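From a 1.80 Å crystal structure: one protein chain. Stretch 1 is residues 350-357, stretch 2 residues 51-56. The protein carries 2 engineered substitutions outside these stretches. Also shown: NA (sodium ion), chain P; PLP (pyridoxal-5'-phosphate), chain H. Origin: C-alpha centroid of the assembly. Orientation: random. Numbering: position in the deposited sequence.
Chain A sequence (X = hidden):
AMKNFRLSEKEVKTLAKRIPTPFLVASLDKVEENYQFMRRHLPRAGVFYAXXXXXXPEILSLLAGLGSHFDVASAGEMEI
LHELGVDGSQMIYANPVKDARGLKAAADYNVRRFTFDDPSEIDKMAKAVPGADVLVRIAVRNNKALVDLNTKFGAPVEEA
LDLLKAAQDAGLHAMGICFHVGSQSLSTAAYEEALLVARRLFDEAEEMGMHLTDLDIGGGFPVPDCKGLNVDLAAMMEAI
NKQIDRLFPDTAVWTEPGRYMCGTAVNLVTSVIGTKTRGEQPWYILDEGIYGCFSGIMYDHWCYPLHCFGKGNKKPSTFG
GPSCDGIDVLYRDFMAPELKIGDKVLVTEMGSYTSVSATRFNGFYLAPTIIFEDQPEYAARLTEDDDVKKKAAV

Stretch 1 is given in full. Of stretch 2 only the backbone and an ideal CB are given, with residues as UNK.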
# COMPACT_ATOMS: atom_id res chain seq x y z
N MET A 350 14.35 -9.48 0.56
CA MET A 350 13.37 -8.42 0.42
C MET A 350 12.96 -8.10 -1.02
O MET A 350 12.45 -7.06 -1.28
CB MET A 350 13.84 -7.19 1.18
CG MET A 350 13.14 -7.00 2.50
SD MET A 350 12.42 -5.39 2.61
CE MET A 350 11.32 -5.41 4.02
N GLY A 351 13.22 -9.02 -1.92
CA GLY A 351 13.08 -8.76 -3.30
C GLY A 351 11.69 -8.86 -3.89
O GLY A 351 11.49 -8.38 -5.04
N SER A 352 10.75 -9.49 -3.20
CA SER A 352 9.46 -9.80 -3.83
C SER A 352 8.23 -9.38 -3.05
O SER A 352 8.15 -9.62 -1.86
CB SER A 352 9.32 -11.28 -4.13
OG SER A 352 10.37 -11.68 -4.97
N TYR A 353 7.30 -8.71 -3.74
CA TYR A 353 6.07 -8.24 -3.07
C TYR A 353 6.35 -7.31 -1.86
O TYR A 353 5.75 -7.41 -0.81
CB TYR A 353 5.12 -9.37 -2.73
CG TYR A 353 4.80 -10.24 -3.96
CD1 TYR A 353 4.02 -9.75 -5.00
CD2 TYR A 353 5.30 -11.51 -4.06
CE1 TYR A 353 3.76 -10.56 -6.08
CE2 TYR A 353 5.06 -12.35 -5.15
CZ TYR A 353 4.29 -11.84 -6.20
OH TYR A 353 3.99 -12.60 -7.32
N THR A 354 7.33 -6.45 -2.07
CA THR A 354 7.77 -5.49 -1.05
C THR A 354 7.65 -4.11 -1.67
O THR A 354 6.64 -3.39 -1.40
CB THR A 354 9.21 -5.80 -0.62
OG1 THR A 354 10.01 -5.88 -1.79
CG2 THR A 354 9.23 -7.12 0.21
N SER A 355 8.61 -3.71 -2.48
CA SER A 355 8.61 -2.39 -3.08
C SER A 355 7.39 -2.18 -3.99
O SER A 355 6.89 -1.00 -4.13
CB SER A 355 9.89 -2.07 -3.87
OG SER A 355 10.00 -3.08 -4.85
N VAL A 356 6.84 -3.26 -4.55
CA VAL A 356 5.68 -3.12 -5.42
C VAL A 356 4.44 -2.72 -4.71
O VAL A 356 3.52 -2.25 -5.36
CB VAL A 356 5.40 -4.39 -6.26
CG1 VAL A 356 6.53 -4.62 -7.14
CG2 VAL A 356 5.19 -5.63 -5.40
N SER A 357 4.34 -2.93 -3.38
CA SER A 357 3.18 -2.44 -2.62
C SER A 357 3.53 -1.28 -1.70
O SER A 357 2.78 -0.91 -0.80
CB SER A 357 2.41 -3.56 -1.92
OG SER A 357 3.39 -4.33 -1.17
N UNK A 51 6.50 -10.36 -13.41
CA UNK A 51 7.08 -9.10 -13.03
C UNK A 51 6.33 -8.34 -11.98
O UNK A 51 6.93 -7.48 -11.36
CB UNK A 51 7.22 -8.22 -14.27
N UNK A 52 5.12 -8.78 -11.65
CA UNK A 52 4.35 -8.23 -10.54
C UNK A 52 5.17 -8.34 -9.23
O UNK A 52 5.03 -7.53 -8.35
CB UNK A 52 3.01 -8.96 -10.41
N UNK A 53 5.97 -9.38 -9.09
CA UNK A 53 6.82 -9.51 -7.90
C UNK A 53 7.88 -8.41 -7.75
O UNK A 53 8.19 -8.00 -6.67
CB UNK A 53 7.52 -10.87 -7.93
N UNK A 54 8.53 -8.08 -8.86
CA UNK A 54 9.56 -7.07 -8.87
C UNK A 54 9.85 -6.54 -10.27
O UNK A 54 10.48 -7.20 -11.04
CB UNK A 54 10.84 -7.64 -8.25
N UNK A 55 9.43 -5.32 -10.57
CA UNK A 55 9.59 -4.81 -11.93
C UNK A 55 10.80 -3.91 -12.15
O UNK A 55 10.76 -3.09 -13.02
CB UNK A 55 8.33 -4.04 -12.32
N UNK A 56 11.83 -4.03 -11.33
CA UNK A 56 12.96 -3.13 -11.47
C UNK A 56 13.49 -3.23 -12.90
O UNK A 56 13.79 -4.30 -13.39
CB UNK A 56 14.05 -3.46 -10.45
NA NA P . 1.07 -0.28 1.27
N1 PLP H . 1.66 -15.74 -12.47
C2 PLP H . 0.40 -15.40 -12.09
C2A PLP H . -0.73 -15.46 -13.09
C3 PLP H . 0.14 -14.96 -10.70
O3 PLP H . -1.11 -14.61 -10.30
C4 PLP H . 1.29 -14.91 -9.77
C4A PLP H . 1.12 -14.49 -8.36
O4A PLP H . 0.19 -13.77 -8.04
C5 PLP H . 2.61 -15.31 -10.31
C6 PLP H . 2.71 -15.71 -11.64
C5A PLP H . 3.83 -15.30 -9.42
O4P PLP H . 3.57 -16.04 -8.23
P PLP H . 4.75 -16.39 -7.20
O1P PLP H . 5.69 -17.25 -8.01
O2P PLP H . 4.06 -17.11 -6.07
O3P PLP H . 5.32 -15.04 -6.83

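At position 51 the CA-to-CB bond points away from stretch 1, and no atom of that stretch lies within 5.5 Å of the ideal CB. With phi/psi of -63/-10, many side chains would fit, and stretch 1 does not choose among them. The residue is Met 51, whose side chain makes no contact with stretch 1.

Position 52 points sideways, its ideal CB 4.7 Å from Tyr 353 CE1, and the PLP ring lies farther out on that side. A long side chain could pass the tyrosine and reach the cofactor; a basic or an extended apolar one would suit. It is Lys 52. Its CG sits 3.8 Å from Tyr 353 OH, and its CD is 3.7 Å from PLP C4. The end of the chain leads away from stretch 1, and NZ is hydrogen-bonded elsewhere in the structure.

Position 53 sits close against stretch 1. The ideal CB is 3.8 Å from Tyr 353 CZ and 4.2 Å from Ser 352 OG, while its CA lies over the tyrosine face, 3.9 Å from the ring centroid and 21° off the normal. Such closeness favours a small residue, glycine, alanine or perhaps serine. Ala 53 fills it: its CB packs 3.7 Å from Tyr 353 CZ. A backbone hydrogen bond joins the two here: Tyr 353 N donates to Ala 53 O at 3.1 Å, with an angle of 167°. That same oxygen accepts from a water that in turn accepts from Thr 354 N and Val 356 N, tying it to the turn beyond the tyrosine.

At position 54 the ideal CB lies 3.4 Å from Gly 351 O, a carbonyl that calls for a donor. Asparagine, glutamine or a hydroxyl residue could be considered, subject to reach. Asn 54, with chi1 at -172° (t), places ND2 2.9 Å from Gly 351 O, and the bond is nearly straight at 165°. Its OD1 turns to its own stretch, accepting from the backbone N and the side chain of position 56.

Position 55 has phi -98, and no atom of stretch 1 lies within 5.5 Å of its ideal CB. Its backbone N nevertheless lies on the side of Val 356, so a ring closing back onto N would make contact, although the angles also admit other residues. Pro 55 does so, CD lying 3.3 Å from Val 356 CG1.

At position 56, too, no atom of stretch 1 lies within 5.5 Å of the ideal CB, so stretch 1 sets little preference; a small polar residue could use the carbonyl-type oxygen of Asn 54. Thr 56 does so: Thr 56 OG1 donates to Asn 54 OD1 at 2.7 Å, and Thr 56 N to Asn 54 OD1 at 2.9 Å.

Stretch 2 (51-56) MKANPT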
# COMPACT_ATOMS: atom_id res chain seq x y z
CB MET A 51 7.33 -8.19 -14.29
CG MET A 51 6.06 -7.88 -15.02
SD MET A 51 6.43 -6.81 -16.46
CE MET A 51 6.78 -5.30 -15.67
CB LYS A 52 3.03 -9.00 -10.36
CG LYS A 52 3.21 -10.51 -10.34
CD LYS A 52 1.91 -11.30 -10.21
CE LYS A 52 0.89 -10.94 -11.29
NZ LYS A 52 1.23 -11.43 -12.64
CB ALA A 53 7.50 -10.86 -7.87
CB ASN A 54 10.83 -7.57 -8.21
CG ASN A 54 11.86 -6.48 -8.05
OD1 ASN A 54 12.05 -5.67 -8.92
ND2 ASN A 54 12.51 -6.46 -6.91
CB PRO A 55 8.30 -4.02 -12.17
CG PRO A 55 7.99 -3.47 -10.85
CD PRO A 55 8.47 -4.49 -9.82
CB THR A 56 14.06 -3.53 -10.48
OG1 THR A 56 13.55 -3.43 -9.16
CG2 THR A 56 15.30 -2.65 -10.65
O HOH W 1 8.80 -5.89 -4.85
O HOH W 2 12.98 -3.73 -5.77
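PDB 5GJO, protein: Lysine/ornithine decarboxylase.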